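Local atomic coordinates of cytochrome c, mono-and diheme variant (PDB entry 7C90), a protein that probably carries electrons through a covalently bound heme c, as a cytochrome cL of the methanol oxidation system in a marine methylotrophic bacterium. Residues L83-T86 against A87-C91. Residues are numbered along the deposited sequence; the frame is centred on the assembly and turned at random.
Sequences LFMT and ACSGC. With HEC (heme c), chain E.
The last turn of helix 74-87 runs out here, with A87 N hydrogen-bonded to L83 O at 2.9 Å and C88 N to F84 O at 2.8 Å; S89 N adds a weak hydrogen bond to that same F84 oxygen. C88 then leaves helical backbone angles and sits at the N-cap of the short helix 89-92. F84 carries the side-chain contact: CG anti to the backbone N (chi1 -180°) turns the ring toward C88, whose CB makes a CH-pi contact over one face, 3.6 Å from the ring centroid and 19° off its normal. C88 SG makes an oblique sulfur-aromatic contact with the same ring, 4.3 Å from the centroid, and continues into a 1.8 Å thioether bond to heme CAB. C91 SG makes the matching bond to CAC of the heme, completing the CxxCH heme-attachment motif of c-type cytochromes, whose H92 is one axial ligand of the iron, M132 being the other; H92 lies close to F84. With an alanine at F84, C88 CB would probably lose the ring face it rests on, and a gap is likely to open toward W150 and V151 of helix 141-153. S89 OG donates to a lone pair of M85 O, in the carbonyl plane, at 2.6 Å. The folded side chain of M85 brings SD alongside S89 CB, while T86 OG1 hydrogen-bonds chiefly to N138 O of the second subunit, with S82 O of its own helix also within bonding distance.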
ATOM      1  N   LEU A  83      -8.712 -14.370 -13.606  1.00 33.85           N
ATOM      2  CA  LEU A  83      -7.395 -14.615 -12.939  1.00 32.80           C
ATOM      3  C   LEU A  83      -6.845 -13.305 -12.361  1.00 32.28           C
ATOM      4  O   LEU A  83      -6.268 -13.331 -11.249  1.00 32.48           O
ATOM      5  CB  LEU A  83      -6.408 -15.230 -13.930  1.00 32.49           C
ATOM      6  CG  LEU A  83      -6.749 -16.657 -14.352  1.00 35.23           C
ATOM      7  CD1 LEU A  83      -6.030 -17.031 -15.634  1.00 38.08           C
ATOM      8  CD2 LEU A  83      -6.414 -17.647 -13.251  1.00 33.96           C
ATOM      9  N   PHE A  84      -7.035 -12.201 -13.076  1.00 28.84           N
ATOM     10  CA  PHE A  84      -6.689 -10.839 -12.609  1.00 31.39           C
ATOM     11  C   PHE A  84      -7.483 -10.486 -11.342  1.00 33.52           C
ATOM     12  O   PHE A  84      -6.884  -9.960 -10.414  1.00 28.21           O
ATOM     13  CB  PHE A  84      -6.966  -9.804 -13.688  1.00 29.82           C
ATOM     14  CG  PHE A  84      -6.629  -8.405 -13.281  1.00 27.51           C
ATOM     15  CD1 PHE A  84      -7.546  -7.637 -12.595  1.00 29.72           C
ATOM     16  CD2 PHE A  84      -5.404  -7.863 -13.586  1.00 27.40           C
ATOM     17  CE1 PHE A  84      -7.246  -6.335 -12.240  1.00 31.52           C
ATOM     18  CE2 PHE A  84      -5.099  -6.563 -13.216  1.00 30.52           C
ATOM     19  CZ  PHE A  84      -6.029  -5.797 -12.559  1.00 30.37           C
ATOM     20  N   MET A  85      -8.788 -10.768 -11.300  1.00 34.03           N
ATOM     21  CA  MET A  85      -9.615 -10.469 -10.094  1.00 33.03           C
ATOM     22  C   MET A  85      -9.024 -11.216  -8.900  1.00 28.21           C
ATOM     23  O   MET A  85      -8.871 -10.597  -7.853  1.00 28.29           O
ATOM     24  CB  MET A  85     -11.090 -10.844 -10.258  1.00 30.49           C
ATOM     25  CG  MET A  85     -11.737 -10.184 -11.432  1.00 32.97           C
ATOM     26  SD  MET A  85     -11.521  -8.397 -11.460  1.00 37.06           S
ATOM     27  CE  MET A  85     -11.016  -8.085 -13.154  1.00 41.07           C
ATOM     28  N   THR A  86      -8.661 -12.480  -9.058  1.00 29.37           N
ATOM     29  CA  THR A  86      -8.122 -13.296  -7.941  1.00 30.86           C
ATOM     30  C   THR A  86      -6.723 -12.794  -7.512  1.00 30.89           C
ATOM     31  O   THR A  86      -6.464 -12.690  -6.283  1.00 28.20           O
ATOM     32  CB  THR A  86      -8.106 -14.790  -8.291  1.00 32.43           C
ATOM     33  OG1 THR A  86      -9.397 -15.171  -8.758  1.00 31.37           O
ATOM     34  CG2 THR A  86      -7.721 -15.627  -7.092  1.00 31.17           C
ATOM     35  N   ALA A  87      -5.844 -12.482  -8.459  1.00 27.76           N
ATOM     36  CA  ALA A  87      -4.391 -12.340  -8.210  1.00 27.83           C
ATOM     37  C   ALA A  87      -3.982 -10.889  -8.071  1.00 24.45           C
ATOM     38  O   ALA A  87      -2.924 -10.666  -7.448  1.00 27.10           O
ATOM     39  CB  ALA A  87      -3.576 -13.040  -9.278  1.00 26.84           C
ATOM     40  N   CYS A  88      -4.738  -9.950  -8.640  1.00 23.48           N
ATOM     41  CA  CYS A  88      -4.255  -8.577  -8.924  1.00 24.21           C
ATOM     42  C   CYS A  88      -5.224  -7.521  -8.395  1.00 25.34           C
ATOM     43  O   CYS A  88      -4.744  -6.414  -8.118  1.00 26.51           O
ATOM     44  CB  CYS A  88      -4.024  -8.347 -10.427  1.00 23.58           C
ATOM     45  SG  CYS A  88      -3.279  -9.711 -11.255  1.00 23.09           S
ATOM     46  N   SER A  89      -6.540  -7.779  -8.374  1.00 27.85           N
ATOM     47  CA  SER A  89      -7.562  -6.702  -8.205  1.00 28.81           C
ATOM     48  C   SER A  89      -7.407  -6.024  -6.847  1.00 26.00           C
ATOM     49  O   SER A  89      -7.601  -4.777  -6.767  1.00 24.31           O
ATOM     50  CB  SER A  89      -8.997  -7.170  -8.455  1.00 28.91           C
ATOM     51  OG  SER A  89      -9.454  -8.118  -7.503  1.00 31.49           O
ATOM     52  N   GLY A  90      -7.040  -6.783  -5.823  1.00 27.03           N
ATOM     53  CA  GLY A  90      -6.891  -6.244  -4.447  1.00 28.61           C
ATOM     54  C   GLY A  90      -5.931  -5.061  -4.413  1.00 29.24           C
ATOM     55  O   GLY A  90      -6.177  -4.142  -3.646  1.00 33.07           O
ATOM     56  N   CYS A  91      -4.874  -5.055  -5.229  1.00 24.99           N
ATOM     57  CA  CYS A  91      -3.904  -3.947  -5.247  1.00 26.27           C
ATOM     58  C   CYS A  91      -4.097  -3.036  -6.463  1.00 28.58           C
ATOM     59  O   CYS A  91      -3.659  -1.901  -6.363  1.00 28.01           O
ATOM     60  CB  CYS A  91      -2.478  -4.489  -5.242  1.00 28.71           C
ATOM     61  SG  CYS A  91      -2.120  -5.451  -3.763  1.00 27.54           S
TER
HETATM   62 FE   HEC E 201       1.336  -5.144  -9.213  1.00 21.45          FE
HETATM   63  CHA HEC E 201       3.486  -2.578 -10.020  1.00 21.46           C
HETATM   64  CHB HEC E 201       0.946  -5.869 -12.470  1.00 19.03           C
HETATM   65  CHC HEC E 201      -0.367  -7.987  -8.316  1.00 20.51           C
HETATM   66  CHD HEC E 201       1.166  -3.991  -6.011  1.00 22.30           C
HETATM   67  NA  HEC E 201       2.142  -4.365 -10.926  1.00 20.52           N
HETATM   68  C1A HEC E 201       2.942  -3.334 -11.105  1.00 20.71           C
HETATM   69  C2A HEC E 201       3.316  -3.050 -12.506  1.00 21.11           C
HETATM   70  C3A HEC E 201       2.585  -4.070 -13.240  1.00 21.67           C
HETATM   71  C4A HEC E 201       1.843  -4.768 -12.165  1.00 20.85           C
HETATM   72  CMA HEC E 201       2.459  -4.329 -14.700  1.00 23.23           C
HETATM   73  CAA HEC E 201       4.234  -2.017 -13.041  1.00 22.48           C
HETATM   74  CBA HEC E 201       3.296  -1.010 -13.684  1.00 23.96           C
HETATM   75  CGA HEC E 201       4.043   0.069 -14.398  1.00 26.05           C
HETATM   76  O1A HEC E 201       5.207  -0.150 -14.780  1.00 24.96           O
HETATM   77  O2A HEC E 201       3.462   1.181 -14.497  1.00 29.10           O
HETATM   78  NB  HEC E 201       0.445  -6.665 -10.246  1.00 19.63           N
HETATM   79  C1B HEC E 201       0.319  -6.769 -11.540  1.00 19.69           C
HETATM   80  C2B HEC E 201      -0.458  -7.937 -12.006  1.00 20.46           C
HETATM   81  C3B HEC E 201      -0.819  -8.589 -10.751  1.00 20.52           C
HETATM   82  C4B HEC E 201      -0.211  -7.728  -9.748  1.00 21.90           C
HETATM   83  CMB HEC E 201      -0.778  -8.320 -13.422  1.00 21.55           C
HETATM   84  CAB HEC E 201      -1.630  -9.876 -10.575  1.00 22.24           C
HETATM   85  CBB HEC E 201      -0.874 -11.068 -11.047  1.00 21.50           C
HETATM   86  NC  HEC E 201       0.539  -5.848  -7.476  1.00 21.93           N
HETATM   87  C1C HEC E 201      -0.064  -7.032  -7.300  1.00 22.28           C
HETATM   88  C2C HEC E 201      -0.535  -7.308  -5.932  1.00 21.69           C
HETATM   89  C3C HEC E 201      -0.065  -6.098  -5.245  1.00 23.01           C
HETATM   90  C4C HEC E 201       0.564  -5.276  -6.268  1.00 20.31           C
HETATM   91  CMC HEC E 201      -1.262  -8.530  -5.490  1.00 21.35           C
HETATM   92  CAC HEC E 201      -0.370  -5.823  -3.795  1.00 26.63           C
HETATM   93  CBC HEC E 201       0.066  -6.915  -2.859  1.00 25.87           C
HETATM   94  ND  HEC E 201       2.162  -3.536  -8.210  1.00 22.23           N
HETATM   95  C1D HEC E 201       1.983  -3.215  -6.941  1.00 21.63           C
HETATM   96  C2D HEC E 201       2.739  -2.064  -6.486  1.00 22.00           C
HETATM   97  C3D HEC E 201       3.446  -1.630  -7.667  1.00 21.90           C
HETATM   98  C4D HEC E 201       3.023  -2.637  -8.643  1.00 23.65           C
HETATM   99  CMD HEC E 201       2.770  -1.516  -5.111  1.00 22.66           C
HETATM  100  CAD HEC E 201       4.442  -0.555  -7.817  1.00 23.81           C
HETATM  101  CBD HEC E 201       5.782  -1.295  -7.696  1.00 27.03           C
HETATM  102  CGD HEC E 201       6.997  -0.598  -8.282  1.00 30.04           C
HETATM  103  O1D HEC E 201       6.933   0.614  -8.555  1.00 33.49           O
HETATM  104  O2D HEC E 201       8.076  -1.230  -8.451  1.00 28.09           O